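Local coordinates for protein nicotinate phosphoribosyltransferase (PDB 1VLP) that catalyses the ATP-dependent first step of NAD biosynthesis from nicotinic acid, transferring the phosphoribosyl group of phosphoribosyl diphosphate to nicotinate, at residues 26-35 / 238-246. Sequence-based numbering, arbitrary orientation.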
# COMPACT_ATOMS: atom_id res chain seq x y z
N MSE A 26 4.71 -5.50 1.75
CA MSE A 26 4.85 -6.77 1.03
C MSE A 26 4.29 -6.73 -0.36
O MSE A 26 4.89 -7.35 -1.27
CB MSE A 26 4.20 -7.93 1.76
CG MSE A 26 4.13 -9.22 0.92
SE MSE A 26 3.64 -10.64 2.14
CE MSE A 26 2.91 -11.95 0.70
N TYR A 27 3.20 -5.98 -0.58
CA TYR A 27 2.63 -5.92 -1.94
C TYR A 27 3.63 -5.38 -2.96
O TYR A 27 3.56 -5.76 -4.14
CB TYR A 27 1.30 -5.16 -2.02
CG TYR A 27 1.42 -3.65 -2.09
CD1 TYR A 27 1.61 -3.00 -3.31
CD2 TYR A 27 1.36 -2.88 -0.95
CE1 TYR A 27 1.71 -1.60 -3.38
CE2 TYR A 27 1.47 -1.47 -1.01
CZ TYR A 27 1.65 -0.85 -2.21
OH TYR A 27 1.75 0.52 -2.23
N LYS A 28 4.60 -4.58 -2.52
CA LYS A 28 5.62 -4.11 -3.48
C LYS A 28 6.51 -5.22 -4.02
O LYS A 28 6.83 -5.25 -5.20
CB LYS A 28 6.43 -2.92 -2.92
CG LYS A 28 5.59 -1.68 -2.66
CD LYS A 28 5.56 -0.62 -3.80
CE LYS A 28 4.87 -0.97 -5.10
NZ LYS A 28 4.81 0.27 -5.96
N ILE A 29 6.89 -6.17 -3.17
CA ILE A 29 7.67 -7.30 -3.58
C ILE A 29 6.90 -8.27 -4.44
O ILE A 29 7.43 -8.79 -5.41
CB ILE A 29 8.32 -7.96 -2.32
CG1 ILE A 29 9.30 -6.97 -1.65
CG2 ILE A 29 9.05 -9.28 -2.63
CD1 ILE A 29 10.47 -6.50 -2.54
N THR A 30 5.66 -8.55 -4.09
CA THR A 30 4.85 -9.45 -4.96
C THR A 30 4.59 -8.79 -6.32
O THR A 30 4.75 -9.46 -7.36
CB THR A 30 3.57 -9.93 -4.28
OG1 THR A 30 2.81 -8.81 -3.81
CG2 THR A 30 3.91 -10.84 -3.11
N MSE A 31 4.26 -7.50 -6.37
CA MSE A 31 4.20 -6.80 -7.63
C MSE A 31 5.49 -6.84 -8.42
O MSE A 31 5.49 -7.07 -9.60
CB MSE A 31 3.90 -5.31 -7.39
CG MSE A 31 2.47 -4.95 -7.11
SE MSE A 31 1.43 -5.22 -8.77
CE MSE A 31 2.20 -4.00 -9.85
N HIS A 32 6.60 -6.64 -7.71
CA HIS A 32 7.92 -6.69 -8.35
C HIS A 32 8.12 -8.06 -9.05
O HIS A 32 8.57 -8.16 -10.18
CB HIS A 32 9.01 -6.46 -7.29
CG HIS A 32 10.37 -6.24 -7.87
ND1 HIS A 32 11.53 -6.50 -7.16
CD2 HIS A 32 10.77 -5.79 -9.09
CE1 HIS A 32 12.58 -6.19 -7.92
NE2 HIS A 32 12.15 -5.80 -9.10
N ALA A 33 7.81 -9.13 -8.32
CA ALA A 33 7.87 -10.50 -8.88
C ALA A 33 6.93 -10.65 -10.05
O ALA A 33 7.31 -11.20 -11.08
CB ALA A 33 7.56 -11.51 -7.83
N ALA A 34 5.72 -10.10 -9.93
CA ALA A 34 4.74 -10.23 -11.02
C ALA A 34 5.20 -9.46 -12.28
O ALA A 34 5.07 -9.95 -13.41
CB ALA A 34 3.34 -9.74 -10.55
N VAL A 35 5.76 -8.26 -12.08
CA VAL A 35 6.17 -7.40 -13.17
C VAL A 35 7.40 -7.97 -13.84
O VAL A 35 7.50 -7.98 -15.07
CB VAL A 35 6.41 -6.00 -12.64
CG1 VAL A 35 7.13 -5.16 -13.61
CG2 VAL A 35 5.05 -5.37 -12.25
N PRO A 238 4.34 -11.32 7.31
CA PRO A 238 4.17 -10.16 6.41
C PRO A 238 2.89 -10.33 5.58
O PRO A 238 2.60 -11.45 5.12
CB PRO A 238 5.41 -10.23 5.55
CG PRO A 238 5.72 -11.71 5.47
CD PRO A 238 5.24 -12.33 6.75
N ILE A 239 2.14 -9.26 5.37
CA ILE A 239 0.78 -9.34 4.80
C ILE A 239 0.74 -8.47 3.53
O ILE A 239 1.19 -7.31 3.53
CB ILE A 239 -0.30 -8.87 5.83
CG1 ILE A 239 -0.22 -9.67 7.15
CG2 ILE A 239 -1.74 -8.95 5.26
CD1 ILE A 239 -0.40 -11.16 7.00
N GLY A 240 0.18 -9.02 2.46
CA GLY A 240 0.04 -8.28 1.18
C GLY A 240 -1.11 -8.77 0.33
O GLY A 240 -1.60 -9.90 0.49
N THR A 241 -1.57 -7.90 -0.57
CA THR A 241 -2.63 -8.20 -1.55
C THR A 241 -2.08 -7.71 -2.92
O THR A 241 -1.06 -7.08 -2.97
CB THR A 241 -3.96 -7.42 -1.12
OG1 THR A 241 -4.64 -8.13 -0.10
CG2 THR A 241 -4.95 -7.15 -2.25
N VAL A 242 -2.75 -8.00 -4.04
CA VAL A 242 -2.49 -7.24 -5.25
C VAL A 242 -2.81 -5.73 -5.02
O VAL A 242 -3.65 -5.36 -4.18
CB VAL A 242 -3.31 -7.81 -6.40
CG1 VAL A 242 -4.79 -7.37 -6.28
CG2 VAL A 242 -2.67 -7.40 -7.73
N ALA A 243 -2.13 -4.84 -5.77
CA ALA A 243 -2.38 -3.40 -5.67
C ALA A 243 -3.08 -2.93 -6.95
O ALA A 243 -3.07 -3.64 -7.94
CB ALA A 243 -1.06 -2.63 -5.51
N HIS A 244 -3.66 -1.74 -6.93
CA HIS A 244 -4.32 -1.18 -8.13
C HIS A 244 -3.40 -1.11 -9.31
O HIS A 244 -3.86 -1.31 -10.44
CB HIS A 244 -4.92 0.21 -7.90
CG HIS A 244 -6.00 0.26 -6.88
ND1 HIS A 244 -7.24 -0.30 -7.07
CD2 HIS A 244 -6.01 0.76 -5.62
CE1 HIS A 244 -7.98 -0.12 -5.98
NE2 HIS A 244 -7.25 0.54 -5.09
N GLU A 245 -2.11 -0.87 -9.06
CA GLU A 245 -1.17 -0.61 -10.16
C GLU A 245 -1.04 -1.82 -11.09
O GLU A 245 -0.82 -1.67 -12.29
CB GLU A 245 0.16 -0.08 -9.62
CG GLU A 245 1.02 -0.98 -8.93
CD GLU A 245 2.43 -0.34 -8.61
OE1 GLU A 245 3.12 0.04 -9.58
OE2 GLU A 245 2.82 -0.34 -7.45
N TRP A 246 -1.33 -3.02 -10.57
CA TRP A 246 -1.35 -4.23 -11.38
C TRP A 246 -2.37 -4.17 -12.47
O TRP A 246 -2.00 -4.21 -13.64
CB TRP A 246 -1.52 -5.48 -10.51
CG TRP A 246 -1.44 -6.74 -11.28
CD1 TRP A 246 -2.43 -7.67 -11.40
CD2 TRP A 246 -0.32 -7.25 -12.02
NE1 TRP A 246 -2.01 -8.70 -12.17
CE2 TRP A 246 -0.72 -8.49 -12.57
CE3 TRP A 246 0.99 -6.79 -12.27
CZ2 TRP A 246 0.13 -9.27 -13.37
CZ3 TRP A 246 1.82 -7.56 -13.06
CH2 TRP A 246 1.40 -8.77 -13.59
O HOH W 1 1.23 -5.22 1.60
O HOH W 2 0.95 -9.22 -1.91
O HOH W 3 0.69 -7.26 -4.79
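Tyr27 and Gly240 bring the two backbones closest, CA to CA 4.7 Å. Selenomethionine Met26, extended with CG anti to its N (chi1 170°), fills the space beside side-chain-less Gly240 and places SE 3.3 Å from Pro238 O, against the proline ring. The next bump is Ala243, whose CB sits 3.5 Å from CD1 of the Tyr27 ring. Farther along, selenomethionine Met31, in the conformer described, bends at chi2 and chi3, putting CE 3.4 Å from Glu245 CG and SE obliquely beside the Trp246 indole, a Met-aromatic contact. Ala34 CB lies over the indole face, 4.0 Å from the six-ring centroid (CH-pi), while Val35 CG2 meets its edge in plane. A salt bridge joins Lys28 NZ to the syn lone pair of Glu245 OE2 at 2.6 Å; Tyr46 holds OE1, and Glu144 binds both Lys28 and Tyr27 OH. Alanine in place of Glu245 would probably leave Lys28 with less counter-charge and open a gap beside this Met31 CE. One water links Tyr27 N to Ile239 O; two link Thr30 OG1 to Thr241 O, one weakly. Apolar packing, salt bridge and waters thus bring together Tyr27 and Thr241, which probably bind nicotinate, as in relatives.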